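Local coordinates for protein alpha-L-arabinofuranosidase B (Aspergillus kawachii, PDB 6SXT) that releases terminal non-reducing alpha-L-arabinofuranosyl residues from arabinoxylan, L-arabinan and arabinogalactan, and carries a C-terminal arabinose-binding domain, at residues Tyr401-Leu406 against Pro441-Arg446; Val451-Ser456 against Gln461-Lys466; Gln425-Leu428 against Thr433-Arg436. All coordinates share one frame; numbering follows the deposited sequence.

Contact 1: Tyr401-Leu406 against Pro441-Arg446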
ATOM      1  N   TYR A 401     -16.314  -3.935  -7.359  1.00 19.52           N
ATOM      2  CA  TYR A 401     -16.091  -3.695  -8.792  1.00 19.28           C
ATOM      3  C   TYR A 401     -16.621  -2.310  -9.100  1.00 19.39           C
ATOM      4  O   TYR A 401     -17.811  -2.010  -8.864  1.00 20.59           O
ATOM      5  CB  TYR A 401     -16.844  -4.756  -9.621  1.00 21.80           C
ATOM      6  CG  TYR A 401     -16.459  -4.688 -11.062  1.00 26.27           C
ATOM      7  CD1 TYR A 401     -17.081  -3.820 -11.931  1.00 29.51           C
ATOM      8  CD2 TYR A 401     -15.426  -5.476 -11.524  1.00 33.89           C
ATOM      9  CE1 TYR A 401     -16.688  -3.762 -13.261  1.00 30.48           C
ATOM     10  CE2 TYR A 401     -15.026  -5.429 -12.846  1.00 38.38           C
ATOM     11  CZ  TYR A 401     -15.670  -4.567 -13.705  1.00 36.11           C
ATOM     12  OH  TYR A 401     -15.265  -4.501 -14.997  1.00 47.58           O
ATOM     13  N   ASN A 402     -15.740  -1.419  -9.551  1.00 21.54           N
ATOM     14  CA  ASN A 402     -16.077   0.012  -9.645  1.00 22.77           C
ATOM     15  C   ASN A 402     -16.601   0.494  -8.287  1.00 19.54           C
ATOM     16  O   ASN A 402     -17.438   1.397  -8.206  1.00 20.65           O
ATOM     17  CB  ASN A 402     -17.119   0.296 -10.742  1.00 25.64           C
ATOM     18  CG  ASN A 402     -16.503   0.300 -12.122  1.00 42.92           C
ATOM     19  OD1 ASN A 402     -15.324   0.631 -12.274  1.00 44.31           O
ATOM     20  ND2 ASN A 402     -17.277  -0.126 -13.124  1.00 41.77           N
ATOM     21  N   PHE A 403     -16.133  -0.138  -7.192  1.00 17.95           N
ATOM     22  CA  PHE A 403     -16.468   0.215  -5.793  1.00 19.68           C
ATOM     23  C   PHE A 403     -17.939  -0.035  -5.434  1.00 19.22           C
ATOM     24  O   PHE A 403     -18.368   0.330  -4.332  1.00 19.57           O
ATOM     25  CB  PHE A 403     -16.088   1.665  -5.467  1.00 21.68           C
ATOM     26  CG  PHE A 403     -14.616   1.939  -5.688  1.00 21.82           C
ATOM     27  CD1 PHE A 403     -13.648   1.101  -5.157  1.00 21.98           C
ATOM     28  CD2 PHE A 403     -14.224   2.973  -6.490  1.00 25.50           C
ATOM     29  CE1 PHE A 403     -12.296   1.353  -5.384  1.00 21.68           C
ATOM     30  CE2 PHE A 403     -12.876   3.263  -6.660  1.00 23.79           C
ATOM     31  CZ  PHE A 403     -11.939   2.420  -6.150  1.00 22.57           C
ATOM     32  N   GLU A 404     -18.652  -0.783  -6.280  1.00 19.03           N
ATOM     33  CA  GLU A 404     -19.960  -1.357  -5.888  1.00 19.63           C
ATOM     34  C   GLU A 404     -19.737  -2.814  -5.475  1.00 17.21           C
ATOM     35  O   GLU A 404     -18.877  -3.525  -6.056  1.00 20.17           O
ATOM     36  CB  GLU A 404     -20.968  -1.277  -7.043  1.00 22.01           C
ATOM     37  CG  GLU A 404     -22.339  -1.785  -6.592  1.00 23.32           C
ATOM     38  CD  GLU A 404     -23.464  -1.519  -7.590  1.00 30.80           C
ATOM     39  OE1 GLU A 404     -23.204  -0.765  -8.554  1.00 30.97           O
ATOM     40  OE2 GLU A 404     -24.612  -2.028  -7.347  1.00 25.70           O
ATOM     41  N   LEU A 405     -20.480  -3.287  -4.482  1.00 18.82           N
ATOM     42  CA  LEU A 405     -20.387  -4.701  -4.066  1.00 18.73           C
ATOM     43  C   LEU A 405     -21.334  -5.537  -4.948  1.00 19.68           C
ATOM     44  O   LEU A 405     -22.549  -5.230  -4.988  1.00 20.34           O
ATOM     45  CB  LEU A 405     -20.729  -4.921  -2.605  1.00 18.94           C
ATOM     46  CG  LEU A 405     -19.843  -4.121  -1.622  1.00 19.92           C
ATOM     47  CD1 LEU A 405     -20.062  -4.627  -0.236  1.00 20.18           C
ATOM     48  CD2 LEU A 405     -18.375  -4.202  -1.996  1.00 19.23           C
ATOM     49  N   LEU A 406     -20.744  -6.537  -5.542  1.00 19.14           N
ATOM     50  CA  LEU A 406     -21.457  -7.439  -6.472  1.00 20.53           C
ATOM     51  C   LEU A 406     -21.255  -8.846  -5.992  1.00 20.58           C
ATOM     52  O   LEU A 406     -20.286  -9.169  -5.307  1.00 20.76           O
ATOM     53  CB  LEU A 406     -20.919  -7.323  -7.886  1.00 20.64           C
ATOM     54  CG  LEU A 406     -20.962  -5.948  -8.555  1.00 21.99           C
ATOM     55  CD1 LEU A 406     -20.387  -6.101  -9.937  1.00 25.66           C
ATOM     56  CD2 LEU A 406     -22.360  -5.330  -8.599  1.00 24.10           C
ATOM     57  N   PRO A 441      -7.975  -0.371   1.496  1.00 16.07           N
ATOM     58  CA  PRO A 441      -8.319  -0.212   2.896  1.00 16.60           C
ATOM     59  C   PRO A 441      -8.849   1.141   3.355  1.00 15.00           C
ATOM     60  O   PRO A 441      -9.242   1.270   4.501  1.00 15.94           O
ATOM     61  CB  PRO A 441      -7.026  -0.593   3.630  1.00 17.63           C
ATOM     62  CG  PRO A 441      -5.954  -0.285   2.600  1.00 16.58           C
ATOM     63  CD  PRO A 441      -6.554  -0.688   1.258  1.00 17.59           C
ATOM     64  N   THR A 442      -8.937   2.074   2.422  1.00 14.98           N
ATOM     65  CA  THR A 442      -9.705   3.304   2.678  1.00 15.05           C
ATOM     66  C   THR A 442     -11.223   3.051   2.554  1.00 16.57           C
ATOM     67  O   THR A 442     -11.987   3.961   2.867  1.00 17.62           O
ATOM     68  CB  THR A 442      -9.356   4.422   1.701  1.00 16.38           C
ATOM     69  OG1 THR A 442      -9.526   3.968   0.347  1.00 17.51           O
ATOM     70  CG2 THR A 442      -7.908   4.850   1.892  1.00 15.80           C
ATOM     71  N   ARG A 443     -11.584   1.861   2.086  1.00 16.83           N
ATOM     72  CA  ARG A 443     -13.011   1.567   1.794  1.00 16.78           C
ATOM     73  C   ARG A 443     -13.536   0.409   2.604  1.00 17.04           C
ATOM     74  O   ARG A 443     -12.808  -0.525   2.930  1.00 17.23           O
ATOM     75  CB  ARG A 443     -13.140   1.317   0.303  1.00 16.21           C
ATOM     76  CG  ARG A 443     -12.873   2.561  -0.542  1.00 17.78           C
ATOM     77  CD  ARG A 443     -12.882   2.296  -2.038  1.00 18.85           C
ATOM     78  NE  ARG A 443     -12.694   3.559  -2.733  1.00 19.64           N
ATOM     79  CZ  ARG A 443     -13.643   4.474  -2.960  1.00 22.25           C
ATOM     80  NH1 ARG A 443     -14.891   4.237  -2.639  1.00 20.02           N
ATOM     81  NH2 ARG A 443     -13.319   5.651  -3.474  1.00 23.63           N
ATOM     82  N   TYR A 444     -14.837   0.500   2.881  1.00 16.43           N
ATOM     83  CA  TYR A 444     -15.573  -0.389   3.763  1.00 16.20           C
ATOM     84  C   TYR A 444     -16.902  -0.773   3.136  1.00 16.92           C
ATOM     85  O   TYR A 444     -17.452   0.025   2.389  1.00 18.00           O
ATOM     86  CB  TYR A 444     -15.910   0.320   5.076  1.00 17.10           C
ATOM     87  CG  TYR A 444     -14.724   0.607   5.972  1.00 17.17           C
ATOM     88  CD1 TYR A 444     -13.925   1.690   5.759  1.00 17.34           C
ATOM     89  CD2 TYR A 444     -14.444  -0.228   7.037  1.00 17.37           C
ATOM     90  CE1 TYR A 444     -12.787   1.883   6.529  1.00 18.47           C
ATOM     91  CE2 TYR A 444     -13.358  -0.007   7.858  1.00 18.33           C
ATOM     92  CZ  TYR A 444     -12.550   1.072   7.606  1.00 18.17           C
ATOM     93  OH  TYR A 444     -11.452   1.303   8.435  1.00 19.35           O
ATOM     94  N   PHE A 445     -17.384  -1.967   3.465  1.00 18.89           N
ATOM     95  CA  PHE A 445     -18.836  -2.253   3.219  1.00 18.07           C
ATOM     96  C   PHE A 445     -19.634  -1.040   3.696  1.00 18.25           C
ATOM     97  O   PHE A 445     -19.495  -0.656   4.878  1.00 18.53           O
ATOM     98  CB  PHE A 445     -19.374  -3.455   3.980  1.00 19.76           C
ATOM     99  CG  PHE A 445     -19.204  -4.827   3.369  1.00 19.40           C
ATOM    100  CD1 PHE A 445     -18.052  -5.253   2.735  1.00 17.82           C
ATOM    101  CD2 PHE A 445     -20.265  -5.722   3.446  1.00 19.26           C
ATOM    102  CE1 PHE A 445     -17.924  -6.544   2.255  1.00 17.75           C
ATOM    103  CE2 PHE A 445     -20.151  -7.003   2.956  1.00 19.78           C
ATOM    104  CZ  PHE A 445     -18.999  -7.404   2.338  1.00 19.80           C
ATOM    105  N   ARG A 446     -20.466  -0.459   2.843  1.00 17.14           N
ATOM    106  CA  ARG A 446     -21.243   0.741   3.205  1.00 17.99           C
ATOM    107  C   ARG A 446     -22.566   0.700   2.437  1.00 18.40           C
ATOM    108  O   ARG A 446     -22.514   0.604   1.196  1.00 19.43           O
ATOM    109  CB  ARG A 446     -20.464   2.027   2.876  1.00 19.11           C
ATOM    110  CG  ARG A 446     -21.119   3.314   3.394  1.00 18.57           C
ATOM    111  CD  ARG A 446     -21.979   4.049   2.340  1.00 19.67           C
ATOM    112  NE  ARG A 446     -22.681   5.087   3.075  1.00 20.03           N
ATOM    113  CZ  ARG A 446     -22.170   6.290   3.347  1.00 22.14           C
ATOM    114  NH1 ARG A 446     -21.095   6.720   2.720  1.00 21.55           N
ATOM    115  NH2 ARG A 446     -22.812   7.074   4.203  1.00 23.83           N
TER
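Phe403 and Arg443 both set CG beside the backbone N, with chi1 at -58° and -67°, and these torsions send the two side chains at one another. The Arg443 chain then runs extended from CG to NE and crosses the phenylalanine at about a right angle. Its guanidinium comes to lie flat on the ring, the two planes 15° apart. This is a stacked cation-pi contact: Arg443 CZ sits 3.8 Å from the centroid of the Phe403 ring, almost on the ring normal. NE lies over the ring centre. The methylene adds to the grip, with Arg443 CD 3.4 Å from Phe403 CD1. The guanidinium is also held from elsewhere, because NH1 bonds to Ala454 O. Another aromatic, Tyr440, meets Phe403 edge-to-face.

Both segments belong to the beta-trefoil of the arabinose-binding domain. Phe403, a substrate-binding residue there, sits in the type I' turn Tyr401-Glu404, which links strands 396-401 and 404-409. The turn is closed by Glu404 N to Tyr401 O at 3.0 Å and by Tyr401 N to Glu404 O at 2.9 Å.

Two residues further along each segment the contact becomes purely apolar. Leu405 CD1 stands squarely over the face of Phe445 as a CH-pi contact, 3.6 Å from the ring centroid. It is the one leucine methyl that touches, and it reaches all six ring carbons. Phe422 meets the same phenylalanine edge-to-face, and the side chain of Leu405 also touches Ile398, His400 and Leu452.

Contact 2: Val451-Ser456 against Gln461-Lys466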
ATOM      1  N   VAL A 451     -28.178   0.094  -1.157  1.00 21.05           N
ATOM      2  CA  VAL A 451     -27.280  -0.669  -2.044  1.00 19.82           C
ATOM      3  C   VAL A 451     -25.893  -0.695  -1.368  1.00 21.07           C
ATOM      4  O   VAL A 451     -25.562   0.277  -0.664  1.00 21.00           O
ATOM      5  CB  VAL A 451     -27.209  -0.045  -3.431  1.00 21.08           C
ATOM      6  CG1 VAL A 451     -26.256  -0.770  -4.351  1.00 22.15           C
ATOM      7  CG2 VAL A 451     -28.627   0.019  -4.020  1.00 23.60           C
ATOM      8  N   LEU A 452     -25.189  -1.795  -1.540  1.00 19.66           N
ATOM      9  CA  LEU A 452     -23.847  -1.961  -0.889  1.00 18.90           C
ATOM     10  C   LEU A 452     -22.747  -1.503  -1.825  1.00 20.59           C
ATOM     11  O   LEU A 452     -22.658  -1.903  -2.957  1.00 19.39           O
ATOM     12  CB  LEU A 452     -23.577  -3.398  -0.422  1.00 18.31           C
ATOM     13  CG  LEU A 452     -23.947  -3.742   1.011  1.00 21.26           C
ATOM     14  CD1 LEU A 452     -23.117  -2.969   2.061  1.00 19.92           C
ATOM     15  CD2 LEU A 452     -25.424  -3.477   1.315  1.00 22.08           C
ATOM     16  N   TYR A 453     -21.809  -0.744  -1.232  1.00 19.43           N
ATOM     17  CA  TYR A 453     -20.609  -0.239  -1.911  1.00 18.03           C
ATOM     18  C   TYR A 453     -19.385  -0.506  -1.018  1.00 17.46           C
ATOM     19  O   TYR A 453     -19.558  -0.804   0.145  1.00 18.28           O
ATOM     20  CB  TYR A 453     -20.726   1.260  -2.189  1.00 19.72           C
ATOM     21  CG  TYR A 453     -21.907   1.629  -3.062  1.00 19.69           C
ATOM     22  CD1 TYR A 453     -21.787   1.593  -4.425  1.00 21.12           C
ATOM     23  CD2 TYR A 453     -23.131   1.957  -2.491  1.00 21.86           C
ATOM     24  CE1 TYR A 453     -22.872   1.879  -5.240  1.00 23.57           C
ATOM     25  CE2 TYR A 453     -24.240   2.210  -3.310  1.00 20.43           C
ATOM     26  CZ  TYR A 453     -24.097   2.192  -4.679  1.00 26.18           C
ATOM     27  OH  TYR A 453     -25.180   2.491  -5.489  1.00 24.96           O
ATOM     28  N   ALA A 454     -18.223  -0.413  -1.644  1.00 18.68           N
ATOM     29  CA  ALA A 454     -16.948  -0.267  -0.902  1.00 18.56           C
ATOM     30  C   ALA A 454     -16.666   1.239  -0.890  1.00 16.69           C
ATOM     31  O   ALA A 454     -16.196   1.776  -1.883  1.00 18.20           O
ATOM     32  CB  ALA A 454     -15.877  -1.081  -1.576  1.00 18.62           C
ATOM     33  N   ALA A 455     -17.110   1.891   0.165  1.00 17.97           N
ATOM     34  CA  ALA A 455     -17.121   3.371   0.258  1.00 18.74           C
ATOM     35  C   ALA A 455     -16.001   3.841   1.193  1.00 16.27           C
ATOM     36  O   ALA A 455     -15.737   3.189   2.224  1.00 17.38           O
ATOM     37  CB  ALA A 455     -18.432   3.867   0.802  1.00 19.13           C
ATOM     38  N   SER A 456     -15.477   5.008   0.853  1.00 17.76           N
ATOM     39  CA  SER A 456     -14.566   5.763   1.732  1.00 18.50           C
ATOM     40  C   SER A 456     -15.353   6.805   2.519  1.00 18.32           C
ATOM     41  O   SER A 456     -16.444   7.224   2.124  1.00 20.21           O
ATOM     42  CB  SER A 456     -13.413   6.305   0.958  1.00 18.66           C
ATOM     43  OG  SER A 456     -13.835   7.214  -0.062  1.00 18.76           O
ATOM     44  N   GLN A 461     -16.915   9.577  -5.002  1.00 22.76           N
ATOM     45  CA  GLN A 461     -18.172   8.879  -5.399  1.00 25.60           C
ATOM     46  C   GLN A 461     -19.298   9.451  -4.544  1.00 22.79           C
ATOM     47  O   GLN A 461     -19.128   9.761  -3.343  1.00 22.47           O
ATOM     48  CB  GLN A 461     -18.017   7.356  -5.286  1.00 25.08           C
ATOM     49  CG  GLN A 461     -17.133   6.767  -6.390  1.00 29.25           C
ATOM     50  CD  GLN A 461     -15.670   6.719  -6.070  1.00 35.57           C
ATOM     51  OE1 GLN A 461     -14.827   6.659  -6.976  1.00 36.64           O
ATOM     52  NE2 GLN A 461     -15.358   6.748  -4.781  1.00 31.27           N
ATOM     53  N   THR A 462     -20.547   9.431  -5.064  1.00 25.44           N
ATOM     54  CA  THR A 462     -21.687   9.900  -4.246  0.50 23.96           C
ATOM     55  C   THR A 462     -21.833   9.028  -2.994  1.00 21.08           C
ATOM     56  O   THR A 462     -22.152   9.577  -1.942  1.00 23.40           O
ATOM     57  CB  THR A 462     -22.979   9.933  -5.074  0.50 26.38           C
ATOM     58  OG1 THR A 462     -23.136   8.602  -5.569  0.50 29.71           O
ATOM     59  CG2 THR A 462     -22.895  10.974  -6.165  0.50 27.90           C
ATOM     60  N   PHE A 463     -21.537   7.729  -3.082  1.00 21.94           N
ATOM     61  CA  PHE A 463     -21.729   6.786  -1.960  1.00 21.52           C
ATOM     62  C   PHE A 463     -20.540   6.851  -0.969  1.00 19.77           C
ATOM     63  O   PHE A 463     -20.570   6.114   0.003  1.00 22.19           O
ATOM     64  CB  PHE A 463     -21.888   5.358  -2.469  1.00 22.46           C
ATOM     65  CG  PHE A 463     -20.891   4.908  -3.496  1.00 22.68           C
ATOM     66  CD1 PHE A 463     -19.619   4.467  -3.129  1.00 20.96           C
ATOM     67  CD2 PHE A 463     -21.202   4.922  -4.854  1.00 21.93           C
ATOM     68  CE1 PHE A 463     -18.741   4.018  -4.093  1.00 21.89           C
ATOM     69  CE2 PHE A 463     -20.295   4.515  -5.819  1.00 24.03           C
ATOM     70  CZ  PHE A 463     -19.062   4.030  -5.445  1.00 23.45           C
ATOM     71  N   ASP A 464     -19.599   7.754  -1.197  1.00 20.68           N
ATOM     72  CA  ASP A 464     -18.545   8.075  -0.205  1.00 21.60           C
ATOM     73  C   ASP A 464     -19.007   9.202   0.696  1.00 23.14           C
ATOM     74  O   ASP A 464     -18.183   9.759   1.454  1.00 21.97           O
ATOM     75  CB  ASP A 464     -17.239   8.494  -0.875  1.00 21.56           C
ATOM     76  CG  ASP A 464     -16.585   7.495  -1.810  1.00 19.53           C
ATOM     77  OD1 ASP A 464     -16.778   6.286  -1.612  1.00 19.62           O
ATOM     78  OD2 ASP A 464     -15.902   7.953  -2.763  1.00 21.96           O
ATOM     79  N   SER A 465     -20.307   9.525   0.729  1.00 22.72           N
ATOM     80  CA  SER A 465     -20.798  10.591   1.635  1.00 22.92           C
ATOM     81  C   SER A 465     -20.323  10.414   3.072  1.00 20.48           C
ATOM     82  O   SER A 465     -20.464   9.344   3.708  1.00 21.32           O
ATOM     83  CB  SER A 465     -22.313  10.700   1.576  1.00 25.14           C
ATOM     84  OG  SER A 465     -22.738  11.681   2.483  1.00 25.33           O
ATOM     85  N   LYS A 466     -19.849  11.502   3.696  1.00 22.65           N
ATOM     86  CA  LYS A 466     -19.528  11.459   5.124  1.00 21.98           C
ATOM     87  C   LYS A 466     -20.764  11.353   5.991  1.00 21.34           C
ATOM     88  O   LYS A 466     -20.666  10.888   7.116  1.00 22.33           O
ATOM     89  CB  LYS A 466     -18.726  12.707   5.508  1.00 23.85           C
ATOM     90  CG  LYS A 466     -17.354  12.743   4.862  1.00 27.11           C
ATOM     91  CD  LYS A 466     -16.476  13.728   5.608  1.00 33.81           C
ATOM     92  CE  LYS A 466     -15.020  13.373   5.546  1.00 37.08           C
ATOM     93  NZ  LYS A 466     -14.261  14.244   6.440  1.00 35.98           N
TER
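Tyr453 and Phe463 form an offset stack, the main aromatic interaction between the two segments. The ring centroids are 4.0 Å apart and the planes are 8° from parallel. The rings are slipped: Tyr453 CD1 lies over the centre of the Phe463 ring, whereas Phe463 CD2 lies toward the rim of the Tyr453 ring. These two atoms are 3.4 Å apart. Phe463 CB joins in over the same tyrosine ring as a CH-pi donor, 3.9 Å from the Tyr453 centroid. Gln461 CB lies over the opposite face of Phe463, toward the rim, so the ring is held between it and Tyr453. Phe463 CG stands between its backbone N and carbonyl carbon (chi1 47°), a crowded position that folds the ring back over Tyr453.

Apolar contact continues along the strand. Ala455 CB approaches the edge of the Phe463 ring, with Phe463 CD1 at 4.1 Å. Ala455 CB also lies 3.2 Å from the carbonyl oxygen Phe463 O, which accepts Arg446 NH1. Strand 451-455 is the second arm of a beta hairpin with 444-448 in the beta-trefoil of the arabinose-binding domain. The chain beyond it turns back through the short 3-10 segment 462-463 and lays Phe463 against this arm.

The polar part centres on the Asp464 carboxylate. Ser456 N donates to Asp464 OD1 at 3.1 Å with an angle of 162°, coming from above the carboxylate plane. OD1 also makes a salt bridge to Arg443 NH1, which probably favours the charged form of the acid. The second oxygen, Asp464 OD2, accepts Gln461 N at 2.9 Å, again from out of the plane. The carboxylate therefore ties Gln461 to Ser456. The Ser456 hydroxyl has its own partner, Gly458 O.

Contact 3: Gln425-Leu428 against Thr433-Arg436; sequences QAAL and TSLR. With NAG (2-acetamido-2-deoxy-beta-D-glucopyranose), chain D.
Gln425 reaches across the hairpin to Arg436, and its side chain can be followed outward. CB lies 3.6 Å from Ser434 O. CG is anti to the backbone N (chi1 -174°), and the chain stays extended beyond it, which carries the amide across the Arg436 side chain at about a right angle. CG and CD both come near Arg436 NH1. At the tip, OE1 accepts Arg436 NH1 at 3.0 Å, with an angle of 148° at the hydrogen. The donor stands above the amide carbonyl plane, but the oxygen lies in the guanidinium plane, at the guanidinium edge. Amide and guanidinium are turned 49° against each other. OE1 also accepts a hydrogen bond from Tyr444 OH, and Arg436 NH2 binds Leu322 O, so both groups are also fixed from outside.

The backbones pair as well. Ser434 N to Gln425 O is 2.8 Å and nearly straight. Gln425 N to Ser434 O is also 2.8 Å but more bent. Beyond this pair the chain leaves the strand at Ala427, and Ser434 OG takes over the contact by accepting Leu428 N at 3.2 Å. The same hydroxyl bonds to Val473 O. Ala427 CB rests on the backbone of Thr433.

The N-acetylglucosamine attached to the protein donates from O6 to Ala427 O at 2.7 Å. Leu428 O accepts Asn67 ND2, from the catalytic domain. Gln425 and Ser434 form an antiparallel hydrogen-bonded pair, and Ala426 and Thr433 a non-hydrogen-bonded one, as in a beta hairpin, here that of strands 422-426 and 433-437 in the beta-trefoil.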
ATOM      1  N   GLN A 425     -13.214  -5.278  11.287  1.00 17.86           N
ATOM      2  CA  GLN A 425     -12.710  -4.215  12.188  1.00 17.49           C
ATOM      3  C   GLN A 425     -13.796  -3.963  13.226  1.00 19.25           C
ATOM      4  O   GLN A 425     -15.004  -3.932  12.854  1.00 19.74           O
ATOM      5  CB  GLN A 425     -12.430  -2.977  11.361  1.00 18.19           C
ATOM      6  CG  GLN A 425     -11.768  -1.858  12.174  1.00 19.99           C
ATOM      7  CD  GLN A 425     -11.421  -0.640  11.377  1.00 18.38           C
ATOM      8  OE1 GLN A 425     -11.165  -0.683  10.160  1.00 17.85           O
ATOM      9  NE2 GLN A 425     -11.343   0.502  12.080  1.00 19.13           N
ATOM     10  N   ALA A 426     -13.442  -3.757  14.472  1.00 18.22           N
ATOM     11  CA  ALA A 426     -14.446  -3.364  15.477  1.00 19.59           C
ATOM     12  C   ALA A 426     -15.300  -2.241  14.881  1.00 19.28           C
ATOM     13  O   ALA A 426     -14.784  -1.222  14.403  1.00 20.19           O
ATOM     14  CB  ALA A 426     -13.725  -2.957  16.752  1.00 20.07           C
ATOM     15  N   ALA A 427     -16.641  -2.345  14.927  1.00 18.94           N
ATOM     16  CA  ALA A 427     -17.509  -1.401  14.233  1.00 18.29           C
ATOM     17  C   ALA A 427     -17.196   0.039  14.632  1.00 18.41           C
ATOM     18  O   ALA A 427     -17.019   0.334  15.835  1.00 19.87           O
ATOM     19  CB  ALA A 427     -18.980  -1.682  14.503  1.00 19.34           C
ATOM     20  N   LEU A 428     -17.213   0.922  13.665  1.00 18.34           N
ATOM     21  CA  LEU A 428     -16.931   2.346  13.929  1.00 19.90           C
ATOM     22  C   LEU A 428     -17.963   2.937  14.894  1.00 22.03           C
ATOM     23  O   LEU A 428     -17.613   3.880  15.622  1.00 19.34           O
ATOM     24  CB  LEU A 428     -16.835   3.145  12.656  1.00 18.13           C
ATOM     25  CG  LEU A 428     -15.746   2.732  11.675  1.00 21.50           C
ATOM     26  CD1 LEU A 428     -15.579   3.813  10.610  1.00 21.27           C
ATOM     27  CD2 LEU A 428     -14.429   2.432  12.346  1.00 24.36           C
ATOM     28  N   THR A 433     -19.476  -5.165  13.580  1.00 18.96           N
ATOM     29  CA  THR A 433     -18.254  -5.190  12.770  1.00 18.84           C
ATOM     30  C   THR A 433     -18.365  -4.145  11.677  1.00 19.90           C
ATOM     31  O   THR A 433     -19.440  -3.847  11.186  1.00 18.56           O
ATOM     32  CB  THR A 433     -18.020  -6.585  12.171  1.00 19.98           C
ATOM     33  OG1 THR A 433     -16.684  -6.606  11.664  1.00 19.87           O
ATOM     34  CG2 THR A 433     -19.010  -6.888  11.060  1.00 21.40           C
ATOM     35  N   SER A 434     -17.225  -3.618  11.259  1.00 16.63           N
ATOM     36  CA  SER A 434     -17.077  -2.914   9.986  1.00 17.89           C
ATOM     37  C   SER A 434     -16.206  -3.822   9.110  1.00 21.76           C
ATOM     38  O   SER A 434     -15.199  -4.346   9.608  1.00 29.84           O
ATOM     39  CB  SER A 434     -16.498  -1.528  10.125  1.00 18.83           C
ATOM     40  OG  SER A 434     -17.369  -0.721  10.941  1.00 18.75           O
ATOM     41  N   LEU A 435     -16.487  -3.918   7.829  1.00 17.79           N
ATOM     42  CA  LEU A 435     -15.733  -4.845   6.962  1.00 16.93           C
ATOM     43  C   LEU A 435     -14.895  -4.019   5.986  1.00 17.26           C
ATOM     44  O   LEU A 435     -15.419  -3.389   5.044  1.00 17.26           O
ATOM     45  CB  LEU A 435     -16.744  -5.749   6.227  1.00 17.54           C
ATOM     46  CG  LEU A 435     -17.483  -6.715   7.153  1.00 19.05           C
ATOM     47  CD1 LEU A 435     -18.576  -7.463   6.379  1.00 20.85           C
ATOM     48  CD2 LEU A 435     -16.515  -7.699   7.733  1.00 21.53           C
ATOM     49  N   ARG A 436     -13.580  -3.951   6.262  1.00 16.66           N
ATOM     50  CA  ARG A 436     -12.671  -3.098   5.482  1.00 17.42           C
ATOM     51  C   ARG A 436     -12.167  -3.880   4.268  1.00 15.80           C
ATOM     52  O   ARG A 436     -11.760  -4.997   4.414  1.00 16.64           O
ATOM     53  CB  ARG A 436     -11.483  -2.710   6.374  1.00 16.42           C
ATOM     54  CG  ARG A 436     -10.600  -1.626   5.779  1.00 16.18           C
ATOM     55  CD  ARG A 436      -9.503  -1.150   6.720  1.00 15.85           C
ATOM     56  NE  ARG A 436      -8.603  -2.248   6.967  1.00 15.56           N
ATOM     57  CZ  ARG A 436      -8.541  -2.996   8.083  1.00 16.20           C
ATOM     58  NH1 ARG A 436      -9.313  -2.757   9.127  1.00 17.19           N
ATOM     59  NH2 ARG A 436      -7.703  -4.036   8.147  1.00 17.13           N
TER
HETATM   60  C1  NAG D 504     -15.963   3.189  19.082  1.00 20.76           C
HETATM   61  C2  NAG D 504     -17.291   3.135  19.827  1.00 19.96           C
HETATM   62  C3  NAG D 504     -17.208   2.131  20.992  1.00 19.80           C
HETATM   63  C4  NAG D 504     -16.667   0.774  20.509  1.00 20.72           C
HETATM   64  C5  NAG D 504     -15.476   0.919  19.565  1.00 21.65           C
HETATM   65  C6  NAG D 504     -15.120  -0.419  18.870  1.00 24.57           C
HETATM   66  C7  NAG D 504     -18.548   5.235  19.572  1.00 24.73           C
HETATM   67  C8  NAG D 504     -18.800   6.609  20.091  1.00 28.06           C
HETATM   68  N2  NAG D 504     -17.691   4.474  20.270  1.00 22.09           N
HETATM   69  O3  NAG D 504     -18.506   1.952  21.646  1.00 22.65           O
HETATM   70  O4  NAG D 504     -16.389  -0.085  21.618  1.00 22.93           O
HETATM   71  O5  NAG D 504     -15.680   1.893  18.526  1.00 21.94           O
HETATM   72  O6  NAG D 504     -16.283  -0.930  18.150  1.00 21.97           O
HETATM   73  O7  NAG D 504     -19.109   4.819  18.556  1.00 26.65           O

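All three contacts lie in the C-terminal arabinose-binding domain. Contact 3 falls within the chain span between the two segments of contact 1, and contact 2 follows both. Contacts 1 and 2 have centres about 7 Å apart and share the hairpin of strands 444-448 and 451-455. Phe403 O approaches Ala454 N at 2.8 Å, a probable hydrogen bond. The centre of contact 3 is about 13 Å from that of contact 1, and strand 433-437 leads into 444-448; Phe445 N and Leu435 O probably bond there. Contacts 2 and 3 do not touch. Contact 1 thus links the other two, joining a substrate-binding turn to hairpins of the trefoil.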